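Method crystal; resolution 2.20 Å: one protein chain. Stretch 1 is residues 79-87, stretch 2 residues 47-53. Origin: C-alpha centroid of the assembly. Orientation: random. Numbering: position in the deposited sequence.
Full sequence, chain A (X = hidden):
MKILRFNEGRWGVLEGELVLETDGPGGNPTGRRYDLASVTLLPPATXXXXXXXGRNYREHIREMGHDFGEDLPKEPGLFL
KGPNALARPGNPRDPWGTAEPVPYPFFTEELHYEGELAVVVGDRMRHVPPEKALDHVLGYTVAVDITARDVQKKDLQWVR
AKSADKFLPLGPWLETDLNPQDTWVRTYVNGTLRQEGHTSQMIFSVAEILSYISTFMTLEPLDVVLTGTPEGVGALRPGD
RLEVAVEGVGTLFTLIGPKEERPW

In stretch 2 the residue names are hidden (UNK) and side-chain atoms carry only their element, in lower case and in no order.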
# COMPACT_ATOMS: atom_id res chain seq x y z
N PHE A 79 -2.30 8.68 6.34
CA PHE A 79 -1.76 7.38 6.72
C PHE A 79 -2.21 6.36 5.68
O PHE A 79 -3.20 6.57 4.98
CB PHE A 79 -2.18 6.96 8.14
CG PHE A 79 -3.65 6.79 8.34
CD1 PHE A 79 -4.45 7.86 8.72
CD2 PHE A 79 -4.24 5.54 8.20
CE1 PHE A 79 -5.81 7.69 8.97
CE2 PHE A 79 -5.60 5.35 8.45
CZ PHE A 79 -6.39 6.43 8.83
N LEU A 80 -1.47 5.27 5.57
CA LEU A 80 -1.77 4.23 4.59
C LEU A 80 -2.35 2.95 5.17
O LEU A 80 -2.18 2.64 6.35
CB LEU A 80 -0.50 3.86 3.82
CG LEU A 80 0.26 4.98 3.11
CD1 LEU A 80 1.65 4.48 2.71
CD2 LEU A 80 -0.52 5.45 1.87
N LYS A 81 -3.04 2.22 4.31
CA LYS A 81 -3.61 0.93 4.65
C LYS A 81 -3.25 0.05 3.46
O LYS A 81 -3.26 0.52 2.32
CB LYS A 81 -5.14 1.01 4.81
CG LYS A 81 -5.60 1.61 6.13
CD LYS A 81 -7.08 1.97 6.09
CE LYS A 81 -7.97 1.00 6.86
NZ LYS A 81 -7.97 1.21 8.33
N GLY A 82 -2.88 -1.19 3.71
CA GLY A 82 -2.55 -2.07 2.61
C GLY A 82 -3.83 -2.71 2.10
O GLY A 82 -4.83 -2.70 2.81
N PRO A 83 -3.84 -3.25 0.88
CA PRO A 83 -5.03 -3.89 0.32
C PRO A 83 -5.53 -5.05 1.19
O PRO A 83 -6.69 -5.44 1.12
CB PRO A 83 -4.56 -4.36 -1.05
CG PRO A 83 -3.58 -3.29 -1.43
CD PRO A 83 -2.79 -3.11 -0.16
N ASN A 84 -4.64 -5.61 2.02
CA ASN A 84 -5.02 -6.72 2.89
C ASN A 84 -6.11 -6.31 3.89
O ASN A 84 -6.81 -7.16 4.43
CB ASN A 84 -3.80 -7.21 3.67
CG ASN A 84 -3.23 -6.15 4.60
OD1 ASN A 84 -2.67 -5.15 4.14
ND2 ASN A 84 -3.38 -6.35 5.90
N ALA A 85 -6.25 -5.01 4.13
CA ALA A 85 -7.25 -4.51 5.07
C ALA A 85 -8.67 -4.57 4.50
O ALA A 85 -9.64 -4.50 5.25
CB ALA A 85 -6.92 -3.07 5.49
N LEU A 86 -8.79 -4.70 3.19
CA LEU A 86 -10.10 -4.75 2.55
C LEU A 86 -10.93 -5.95 3.00
O LEU A 86 -10.45 -7.08 3.08
CB LEU A 86 -9.95 -4.75 1.04
CG LEU A 86 -9.37 -3.45 0.47
CD1 LEU A 86 -9.06 -3.63 -1.00
CD2 LEU A 86 -10.36 -2.32 0.68
N ALA A 87 -12.20 -5.68 3.28
CA ALA A 87 -13.12 -6.73 3.71
C ALA A 87 -14.43 -6.56 2.95
O ALA A 87 -14.92 -5.45 2.78
CB ALA A 87 -13.35 -6.63 5.21
N UNK A 47 -7.47 -1.31 -5.49
CA UNK A 47 -6.42 -0.32 -5.22
C UNK A 47 -4.98 -0.78 -5.13
O UNK A 47 -4.70 -1.85 -4.60
c UNK A 47 -7.48 -0.87 -3.19
c UNK A 47 -8.30 -1.53 -4.29
c UNK A 47 -6.88 0.31 -3.90
N UNK A 48 -4.07 0.03 -5.65
CA UNK A 48 -2.65 -0.28 -5.56
C UNK A 48 -2.26 0.16 -4.16
O UNK A 48 -1.26 -0.30 -3.60
o UNK A 48 -1.90 1.92 -6.30
c UNK A 48 -1.81 0.52 -6.59
c UNK A 48 -2.30 0.25 -8.01
N UNK A 49 -3.07 1.05 -3.59
CA UNK A 49 -2.83 1.56 -2.24
C UNK A 49 -4.06 2.31 -1.72
O UNK A 49 -4.91 2.72 -2.49
c UNK A 49 -1.73 3.70 -3.13
n UNK A 49 -0.68 5.32 -5.42
c UNK A 49 -0.44 4.51 -3.10
c UNK A 49 -1.61 2.48 -2.22
c UNK A 49 -0.53 5.73 -4.00
N UNK A 50 -4.13 2.47 -0.40
CA UNK A 50 -5.26 3.16 0.22
C UNK A 50 -4.74 4.29 1.10
O UNK A 50 -4.06 4.04 2.10
c UNK A 50 -6.64 1.08 0.14
c UNK A 50 -6.87 -0.25 0.82
c UNK A 50 -6.08 2.16 1.06
c UNK A 50 -7.21 2.88 1.80
N UNK A 51 -5.04 5.53 0.71
CA UNK A 51 -4.58 6.70 1.45
C UNK A 51 -5.70 7.23 2.34
O UNK A 51 -6.82 7.44 1.88
c UNK A 51 -3.15 7.23 -0.54
c UNK A 51 -4.12 7.81 0.48
c UNK A 51 -3.47 8.94 1.24
N UNK A 52 -5.41 7.44 3.62
CA UNK A 52 -6.44 7.90 4.54
C UNK A 52 -6.13 9.21 5.24
O UNK A 52 -4.99 9.51 5.56
s UNK A 52 -6.63 5.15 4.91
c UNK A 52 -6.69 6.82 5.59
N UNK A 53 -7.18 9.98 5.49
CA UNK A 53 -7.06 11.27 6.16
C UNK A 53 -7.31 11.12 7.65
O UNK A 53 -8.10 10.26 8.07
c UNK A 53 -8.02 13.59 6.40
c UNK A 53 -8.06 12.30 5.59
c UNK A 53 -7.73 12.59 4.13

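Position 47 carries three side-chain carbons that close a ring onto its own backbone N, which only proline does. One ring carbon lies 3.9 Å from Leu86 CD1, and the backbone O of 47 lies 3.7 Å from Pro83 CG. This is Pro47: its ring packs on Leu86, while its backbone O lies near Pro83.

Position 48 has three side-chain atoms, a first carbon bearing one oxygen and one carbon. The CA-to-CB bond points away from stretch 1, and the oxygen is hydrogen-bonded elsewhere in the structure. The beta-branched hydroxyl identifies Thr48.

At position 49 four carbons run in a row to a terminal nitrogen, starting away from the partner; the third carbon comes no nearer than 5.1 Å to Leu80 CD2. That is Lys49, whose NZ is satisfied elsewhere.

Position 50 shows four carbons, forked at the first, with one arm two carbons long. The end of that long arm lies 3.8 Å from Gly82 O, 4.1 Å from Pro83 CA and 4.1 Å from Leu86 CD2, so it touches all three residues. This is Ile50. Ile50 O accepts from Lys81 N at 3.0 Å, while the return bond from Ile50 N to Lys81 O is weak at 3.5 Å.

Position 51 holds three carbons, the first carrying the other two, on the same sheet face as Leu80. One of the two outer carbons meets Leu80 CD2 at 4.0 Å. This is Val51, and the carbon is its CG2. The pair makes no backbone hydrogen bonds to each other, as expected for a non-hydrogen-bonded antiparallel site.

Position 52 has one carbon and then a sulfur, with nothing beyond. Its CB sits over one face of the Phe79 ring, 3.4 Å from the centroid, and the sulfur lies 3.4 Å from Lys81 CD. This is Cys52. Backbone bonds lock the pair, Cys52 N to Phe79 O at 2.7 Å and Phe79 N to Cys52 O at 2.9 Å.

Position 53 again has a carbon bearing two carbons, directed away from stretch 1: Val53. Its contribution is backbone, with Val53 O 3.6 Å from Phe79 CE1.

The contact works as a short antiparallel ladder extended by a turn. Phe79, Lys81, Ile50 and Cys52 share one face, where Cys52 CB lies against the face of the Phe79 ring; Leu80 and Val51 pair on the other. The ladder loosens at the weak Ile50 bond. Beyond it, Leu86 packs on Pro47 and Ile50, and Pro83 lies against Pro47 O and the end of Ile50. The hydrogen bonds follow the antiparallel register, and apolar contacts continue past the last rung.

Stretch 2 (47-53) PTKIVCV
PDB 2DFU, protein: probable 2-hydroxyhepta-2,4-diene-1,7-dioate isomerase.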